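Local coordinates for 182aa long hypothetical protein (Pyrococcus horikoshii, PDB 2GAN) that is of unknown function but belongs to the GNAT acetyltransferase family and probably transfers an acetyl group from acetyl-CoA to an unidentified substrate, at residues F66-T71 / I82-K87. Numbering follows the deposited sequence.
Sequences FDELYT and IALVYK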
loop_
_atom_site.group_PDB
_atom_site.type_symbol
_atom_site.label_atom_id
_atom_site.label_comp_id
_atom_site.label_asym_id
_atom_site.label_seq_id
_atom_site.Cartn_x
_atom_site.Cartn_y
_atom_site.Cartn_z
ATOM N N PHE A 66 -18.390 -7.845 15.766
ATOM C CA PHE A 66 -19.013 -8.354 14.538
ATOM C C PHE A 66 -20.485 -8.759 14.695
ATOM O O PHE A 66 -20.838 -9.525 15.594
ATOM C CB PHE A 66 -18.205 -9.547 14.008
ATOM C CG PHE A 66 -16.782 -9.206 13.632
ATOM C CD1 PHE A 66 -15.854 -10.217 13.400
ATOM C CD2 PHE A 66 -16.372 -7.877 13.500
ATOM C CE1 PHE A 66 -14.537 -9.917 13.048
ATOM C CE2 PHE A 66 -15.055 -7.564 13.145
ATOM C CZ PHE A 66 -14.139 -8.586 12.918
ATOM N N ASP A 67 -21.349 -8.239 13.827
ATOM C CA ASP A 67 -22.771 -8.585 13.880
ATOM C C ASP A 67 -23.031 -9.759 12.929
ATOM O O ASP A 67 -23.946 -10.561 13.143
ATOM C CB ASP A 67 -23.638 -7.377 13.505
ATOM C CG ASP A 67 -23.600 -6.275 14.564
ATOM O OD1 ASP A 67 -23.773 -6.587 15.767
ATOM O OD2 ASP A 67 -23.405 -5.099 14.198
ATOM N N GLU A 68 -22.209 -9.845 11.881
ATOM C CA GLU A 68 -22.276 -10.920 10.900
ATOM C C GLU A 68 -20.882 -11.150 10.333
ATOM O O GLU A 68 -20.199 -10.200 9.945
ATOM C CB GLU A 68 -23.241 -10.570 9.768
ATOM C CG GLU A 68 -24.665 -10.382 10.230
ATOM C CD GLU A 68 -25.648 -10.198 9.082
ATOM O OE1 GLU A 68 -26.847 -10.028 9.369
ATOM O OE2 GLU A 68 -25.237 -10.219 7.904
ATOM N N LEU A 69 -20.455 -12.409 10.316
ATOM C CA LEU A 69 -19.147 -12.776 9.786
ATOM C C LEU A 69 -19.330 -13.710 8.596
ATOM O O LEU A 69 -19.998 -14.735 8.693
ATOM C CB LEU A 69 -18.303 -13.489 10.850
ATOM C CG LEU A 69 -17.002 -14.117 10.315
ATOM C CD1 LEU A 69 -16.112 -13.014 9.749
ATOM C CD2 LEU A 69 -16.273 -14.871 11.420
ATOM N N TYR A 70 -18.724 -13.353 7.476
ATOM C CA TYR A 70 -18.824 -14.165 6.283
ATOM C C TYR A 70 -17.440 -14.630 5.884
ATOM O O TYR A 70 -16.449 -13.944 6.126
ATOM C CB TYR A 70 -19.481 -13.359 5.161
ATOM C CG TYR A 70 -20.942 -13.075 5.416
ATOM C CD1 TYR A 70 -21.916 -14.037 5.155
ATOM C CD2 TYR A 70 -21.354 -11.848 5.936
ATOM C CE1 TYR A 70 -23.269 -13.785 5.403
ATOM C CE2 TYR A 70 -22.701 -11.587 6.186
ATOM C CZ TYR A 70 -23.655 -12.560 5.918
ATOM O OH TYR A 70 -24.987 -12.292 6.164
ATOM N N THR A 71 -17.361 -15.820 5.305
ATOM C CA THR A 71 -16.075 -16.343 4.885
ATOM C C THR A 71 -16.238 -17.015 3.553
ATOM O O THR A 71 -17.330 -17.449 3.193
ATOM C CB THR A 71 -15.543 -17.434 5.837
ATOM O OG1 THR A 71 -16.422 -18.564 5.785
ATOM C CG2 THR A 71 -15.449 -16.922 7.260
ATOM N N ILE A 82 -14.905 -11.548 5.702
ATOM C CA ILE A 82 -15.499 -10.222 5.641
ATOM C C ILE A 82 -16.585 -10.135 6.720
ATOM O O ILE A 82 -17.415 -11.033 6.865
ATOM C CB ILE A 82 -16.077 -9.905 4.241
ATOM C CG1 ILE A 82 -16.275 -8.390 4.113
ATOM C CG2 ILE A 82 -17.376 -10.666 4.015
ATOM C CD1 ILE A 82 -16.530 -7.895 2.677
ATOM N N ALA A 83 -16.546 -9.046 7.477
ATOM C CA ALA A 83 -17.459 -8.818 8.584
ATOM C C ALA A 83 -18.305 -7.567 8.437
ATOM O O ALA A 83 -17.867 -6.570 7.862
ATOM C CB ALA A 83 -16.656 -8.729 9.888
ATOM N N LEU A 84 -19.518 -7.619 8.977
ATOM C CA LEU A 84 -20.426 -6.477 8.936
ATOM C C LEU A 84 -20.786 -6.016 10.336
ATOM O O LEU A 84 -21.050 -6.838 11.220
ATOM C CB LEU A 84 -21.709 -6.855 8.223
ATOM C CG LEU A 84 -21.452 -7.433 6.837
ATOM C CD1 LEU A 84 -22.788 -7.819 6.212
ATOM C CD2 LEU A 84 -20.702 -6.416 5.988
ATOM N N VAL A 85 -20.797 -4.703 10.531
ATOM C CA VAL A 85 -21.172 -4.124 11.809
ATOM C C VAL A 85 -22.255 -3.106 11.514
ATOM O O VAL A 85 -22.028 -2.154 10.768
ATOM C CB VAL A 85 -19.986 -3.421 12.524
ATOM C CG1 VAL A 85 -20.476 -2.742 13.791
ATOM C CG2 VAL A 85 -18.912 -4.450 12.885
ATOM N N TYR A 86 -23.437 -3.319 12.085
ATOM C CA TYR A 86 -24.560 -2.413 11.850
ATOM C C TYR A 86 -25.559 -2.291 13.016
ATOM O O TYR A 86 -26.454 -1.452 12.967
ATOM C CB TYR A 86 -25.290 -2.848 10.572
ATOM C CG TYR A 86 -25.839 -4.252 10.646
ATOM C CD1 TYR A 86 -27.080 -4.508 11.239
ATOM C CD2 TYR A 86 -25.098 -5.334 10.167
ATOM C CE1 TYR A 86 -27.566 -5.811 11.355
ATOM C CE2 TYR A 86 -25.574 -6.641 10.278
ATOM C CZ TYR A 86 -26.804 -6.871 10.873
ATOM O OH TYR A 86 -27.274 -8.156 10.982
ATOM N N LYS A 87 -25.405 -3.107 14.060
ATOM C CA LYS A 87 -26.319 -3.044 15.207
ATOM C C LYS A 87 -25.921 -1.980 16.224
ATOM O O LYS A 87 -25.011 -2.183 17.030
ATOM C CB LYS A 87 -26.396 -4.382 15.937
ATOM C CG LYS A 87 -26.926 -5.529 15.116
ATOM C CD LYS A 87 -27.043 -6.782 15.968
ATOM C CE LYS A 87 -27.206 -8.021 15.103
ATOM N NZ LYS A 87 -28.351 -7.925 14.167
#
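Phe66 lays one ring face on the methyl of Ala83. CB of Ala83 stands 3.6 Å from the centroid of the Phe66 ring, only 6° off the ring normal, a CH-pi contact. CG2 of Val85 comes to the edge of the same ring. On the sheet face of Leu69 and Ala83, both buried, Leu62 of helix 47-65 packs on Leu69, and Phe111 meets the Phe66 ring.

On the face of Glu68, Tyr70, Ile82 and Leu84, CB of Tyr70 packs 3.6 Å from CG2 of Ile82. CD1 of Leu84 reaches the edge of the Tyr70 ring. Helix 123-137 lies over this side: Ala131 touches Ile82 and Leu84, and Arg134 forms a salt bridge with OE1 of Glu68. These two groups are the buried, tightly packed part. The segments belong to the antiparallel hairpin of strands 68-74 and 78-85, in the central mixed sheet of the GNAT fold. Tyr70-Ile82 and Glu68-Leu84 are hydrogen-bonded pairs, Leu69-Ala83 a non-hydrogen-bonded one. Where strand 68-74 starts, Asp67 and Glu68 both face Leu84, a classic beta bulge; their N atoms donate to O of Leu84 at 3.0 and 3.3 Å.

The Glu68 carboxylate is held by two tyrosines. OH of Tyr86 donates to OE1 of Glu68 at 2.5 Å, and OH of Tyr70 donates to OE2; each hydroxyl lies above the carboxylate plane.

Partly exposed Asp67 and Tyr86 and exposed Lys87 form the looser side. Backbone N of Tyr86 and N of Lys87 both donate to OD2 of Asp67, each at 2.8 Å. The first meets the anti lone pair; the second comes from above the carboxylate plane, nearly straight at 173°. CG of Tyr86 sits between its backbone N and carbonyl carbon (chi1 60°), and CB of Asp67 lies over one face of that ring, a CH-pi contact. CD of Lys87 passes 3.3 Å from OD1 of Asp67, while its NZ makes a weak bond to OH of Tyr86.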